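Local structure of nucleotidyltransferase-like protein (Exiguobacterium sibiricum, 3C18) at residues 32-37 against 84-89. The protein probably belongs to the nucleotidyltransferase superfamily, although its substrate and the reaction it may catalyse are not established. Numbering follows the deposited sequence.
Sequences DSLTDQ and NRRAVH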
ATOM      1  N   ASP A  32      11.158 -17.415 -14.510  1.00 43.31           N
ATOM      2  CA  ASP A  32      10.693 -16.085 -14.881  1.00 42.35           C
ATOM      3  C   ASP A  32       9.595 -15.645 -13.929  1.00 43.19           C
ATOM      4  O   ASP A  32       8.580 -16.307 -13.776  1.00 43.23           O
ATOM      5  CB  ASP A  32      10.161 -16.108 -16.308  1.00 42.32           C
ATOM      6  CG  ASP A  32       9.997 -14.731 -16.897  1.00 42.09           C
ATOM      7  OD1 ASP A  32      10.224 -13.749 -16.184  1.00 40.81           O
ATOM      8  OD2 ASP A  32       9.640 -14.633 -18.090  1.00 45.91           O
ATOM      9  N   SER A  33       9.831 -14.530 -13.259  1.00 43.36           N
ATOM     10  CA  SER A  33       8.848 -13.972 -12.307  1.00 40.48           C
ATOM     11  C   SER A  33       7.589 -13.536 -13.056  1.00 38.69           C
ATOM     12  O   SER A  33       6.499 -13.490 -12.500  1.00 40.68           O
ATOM     13  CB  SER A  33       9.425 -12.763 -11.588  1.00 40.48           C
ATOM     14  OG  SER A  33       9.830 -11.793 -12.545  1.00 45.46           O
ATOM     15  N   LEU A  34       7.765 -13.251 -14.329  1.00 35.79           N
ATOM     16  CA  LEU A  34       6.668 -12.786 -15.189  1.00 36.48           C
ATOM     17  C   LEU A  34       5.555 -13.826 -15.295  1.00 37.56           C
ATOM     18  O   LEU A  34       4.363 -13.504 -15.491  1.00 36.26           O
ATOM     19  CB  LEU A  34       7.175 -12.484 -16.613  1.00 37.75           C
ATOM     20  CG  LEU A  34       6.119 -11.890 -17.560  1.00 39.16           C
ATOM     21  CD1 LEU A  34       5.805 -10.430 -17.148  1.00 41.30           C
ATOM     22  CD2 LEU A  34       6.526 -11.965 -19.031  1.00 35.51           C
ATOM     23  N   THR A  35       5.961 -15.080 -15.162  1.00 36.00           N
ATOM     24  CA  THR A  35       5.044 -16.207 -15.361  1.00 34.30           C
ATOM     25  C   THR A  35       4.999 -17.095 -14.131  1.00 32.50           C
ATOM     26  O   THR A  35       4.728 -18.288 -14.224  1.00 33.05           O
ATOM     27  CB  THR A  35       5.411 -17.039 -16.617  1.00 33.01           C
ATOM     28  OG1 THR A  35       6.759 -17.481 -16.526  1.00 37.65           O
ATOM     29  CG2 THR A  35       5.269 -16.217 -17.863  1.00 34.06           C
ATOM     30  N   ASP A  36       5.253 -16.474 -12.985  1.00 30.93           N
ATOM     31  CA  ASP A  36       5.166 -17.133 -11.692  1.00 34.13           C
ATOM     32  C   ASP A  36       6.101 -18.314 -11.549  1.00 34.03           C
ATOM     33  O   ASP A  36       5.818 -19.253 -10.812  1.00 38.46           O
ATOM     34  CB  ASP A  36       3.739 -17.642 -11.465  1.00 36.80           C
ATOM     35  CG  ASP A  36       2.788 -16.552 -10.968  1.00 36.61           C
ATOM     36  OD1 ASP A  36       3.256 -15.436 -10.764  1.00 35.58           O
ATOM     37  OD2 ASP A  36       1.594 -16.849 -10.743  1.00 36.90           O
ATOM     38  N   GLN A  37       7.208 -18.270 -12.275  1.00 38.27           N
ATOM     39  CA  GLN A  37       8.247 -19.351 -12.215  1.00 38.31           C
ATOM     40  C   GLN A  37       7.729 -20.637 -12.840  1.00 38.83           C
ATOM     41  O   GLN A  37       8.228 -21.752 -12.580  1.00 38.69           O
ATOM     42  CB  GLN A  37       8.737 -19.615 -10.793  1.00 38.40           C
ATOM     43  CG  GLN A  37       9.687 -18.516 -10.272  1.00 42.67           C
ATOM     44  CD  GLN A  37       8.937 -17.341  -9.664  1.00 52.17           C
ATOM     45  OE1 GLN A  37       7.880 -17.514  -9.062  1.00 61.60           O
ATOM     46  NE2 GLN A  37       9.478 -16.140  -9.826  1.00 52.97           N
ATOM     47  N   ASN A  84      -0.299  -2.237 -11.366  1.00 39.84           N
ATOM     48  CA  ASN A  84       0.163  -3.624 -11.641  1.00 37.40           C
ATOM     49  C   ASN A  84       0.912  -3.733 -12.943  1.00 36.39           C
ATOM     50  O   ASN A  84       0.331  -3.985 -13.979  1.00 35.19           O
ATOM     51  CB  ASN A  84      -1.031  -4.593 -11.648  1.00 36.40           C
ATOM     52  CG  ASN A  84      -0.614  -6.056 -11.632  1.00 36.71           C
ATOM     53  OD1 ASN A  84       0.474  -6.407 -12.056  1.00 32.27           O
ATOM     54  ND2 ASN A  84      -1.500  -6.918 -11.159  1.00 36.81           N
ATOM     55  N   ARG A  85       2.216  -3.529 -12.858  1.00 37.80           N
ATOM     56  CA  ARG A  85       3.069  -3.455 -14.033  1.00 39.89           C
ATOM     57  C   ARG A  85       3.093  -4.755 -14.813  1.00 38.32           C
ATOM     58  O   ARG A  85       3.167  -4.754 -16.046  1.00 41.32           O
ATOM     59  CB  ARG A  85       4.496  -3.002 -13.656  1.00 42.71           C
ATOM     60  CG  ARG A  85       4.549  -1.494 -13.196  1.00 52.53           C
ATOM     61  CD  ARG A  85       3.792  -0.532 -14.195  1.00 54.89           C
ATOM     62  NE  ARG A  85       4.539  -0.392 -15.448  1.00 61.27           N
ATOM     63  CZ  ARG A  85       4.093   0.231 -16.534  1.00 63.15           C
ATOM     64  NH1 ARG A  85       2.898   0.786 -16.530  1.00 56.74           N
ATOM     65  NH2 ARG A  85       4.840   0.286 -17.627  1.00 64.78           N
ATOM     66  N   ARG A  86       3.030  -5.862 -14.097  1.00 38.39           N
ATOM     67  CA  ARG A  86       3.019  -7.189 -14.763  1.00 39.16           C
ATOM     68  C   ARG A  86       1.820  -7.316 -15.649  1.00 37.05           C
ATOM     69  O   ARG A  86       1.908  -7.794 -16.760  1.00 38.79           O
ATOM     70  CB  ARG A  86       2.964  -8.368 -13.798  1.00 38.26           C
ATOM     71  CG  ARG A  86       4.279  -8.920 -13.471  1.00 41.73           C
ATOM     72  CD  ARG A  86       4.170 -10.388 -13.068  1.00 41.24           C
ATOM     73  NE  ARG A  86       3.097 -10.617 -12.104  1.00 39.04           N
ATOM     74  CZ  ARG A  86       2.859 -11.763 -11.490  1.00 38.83           C
ATOM     75  NH1 ARG A  86       3.639 -12.807 -11.721  1.00 41.07           N
ATOM     76  NH2 ARG A  86       1.842 -11.858 -10.631  1.00 41.65           N
ATOM     77  N   ALA A  87       0.688  -6.870 -15.141  1.00 37.00           N
ATOM     78  CA  ALA A  87      -0.576  -7.009 -15.890  1.00 36.92           C
ATOM     79  C   ALA A  87      -0.511  -6.213 -17.180  1.00 38.95           C
ATOM     80  O   ALA A  87      -1.003  -6.658 -18.209  1.00 40.22           O
ATOM     81  CB  ALA A  87      -1.772  -6.598 -15.059  1.00 38.71           C
ATOM     82  N   VAL A  88       0.113  -5.045 -17.124  1.00 38.64           N
ATOM     83  CA  VAL A  88       0.241  -4.209 -18.324  1.00 39.82           C
ATOM     84  C   VAL A  88       1.010  -5.014 -19.357  1.00 38.61           C
ATOM     85  O   VAL A  88       0.619  -5.101 -20.514  1.00 38.93           O
ATOM     86  CB  VAL A  88       0.950  -2.848 -18.071  1.00 40.67           C
ATOM     87  CG1 VAL A  88       1.312  -2.179 -19.391  1.00 34.88           C
ATOM     88  CG2 VAL A  88       0.083  -1.939 -17.225  1.00 39.60           C
ATOM     89  N   HIS A  89       2.068  -5.654 -18.882  1.00 37.48           N
ATOM     90  CA  HIS A  89       2.965  -6.455 -19.725  1.00 39.13           C
ATOM     91  C   HIS A  89       2.225  -7.635 -20.309  1.00 37.67           C
ATOM     92  O   HIS A  89       2.369  -7.961 -21.487  1.00 36.49           O
ATOM     93  CB  HIS A  89       4.155  -6.989 -18.910  1.00 39.99           C
ATOM     94  CG  HIS A  89       5.206  -7.658 -19.737  1.00 44.73           C
ATOM     95  ND1 HIS A  89       6.530  -7.280 -19.703  1.00 51.65           N
ATOM     96  CD2 HIS A  89       5.127  -8.661 -20.647  1.00 57.92           C
ATOM     97  CE1 HIS A  89       7.224  -8.023 -20.551  1.00 55.94           C
ATOM     98  NE2 HIS A  89       6.397  -8.869 -21.138  1.00 54.47           N
TER
HETATM   99  O   HOH W   1       1.571 -13.982  -8.401  1.00 47.35           O
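In the nucleotidyltransferase-like domain, the loop between strands 19-26 and 40-46 meets the first turn of helix 85-93, joined by an arginine-aspartate salt bridge beside a leucine-histidine contact. The R86 chain bends at chi3, and its NH1 has two acceptors on the loop. R86 NH1 lies 2.8 Å from D36 OD1, a salt bridge with a nearly straight N-H...O angle of 167°. The oxygen sits at the guanidinium edge, in its plane, whereas NH1 meets it from above the carboxylate plane; the two planes are 40° apart. The second bond, from R86 NH1 to S33 O at 3.0 Å, is more bent at the hydrogen but runs nearly along the C=O axis. A water links D36 OD1 to R86 NH2, which probably helps to hold the turn of the guanidinium. An alanine at R86 would remove the salt bridge and the bond to S33 O, and would probably loosen the loop against the helix. Beside this polar group, L34 has CG anti to its backbone N, and its branched end crosses H89 at about a right angle. L34 CD1 stands 4.0 Å from the H89 ring centroid, 16° off the normal, a CH-pi contact over one face; L34 CD2 lies 3.7 Å from H89 NE2. Each segment is shaped locally: D32 OD1 accepts from L34 N in an Asx turn, and N84 OD1, 3.1 Å from A87 N, caps the helix. Beyond the pair, D36 OD2 bonds to S66 and H68 of strand 63-71, while L34 O accepts from W90 NE1, a second tie to the same helix. L34 also packs on V25 of strand 19-26, and A87 and V88 rest on helix 72-81, so helix 85-93 lies between that helix and the loop.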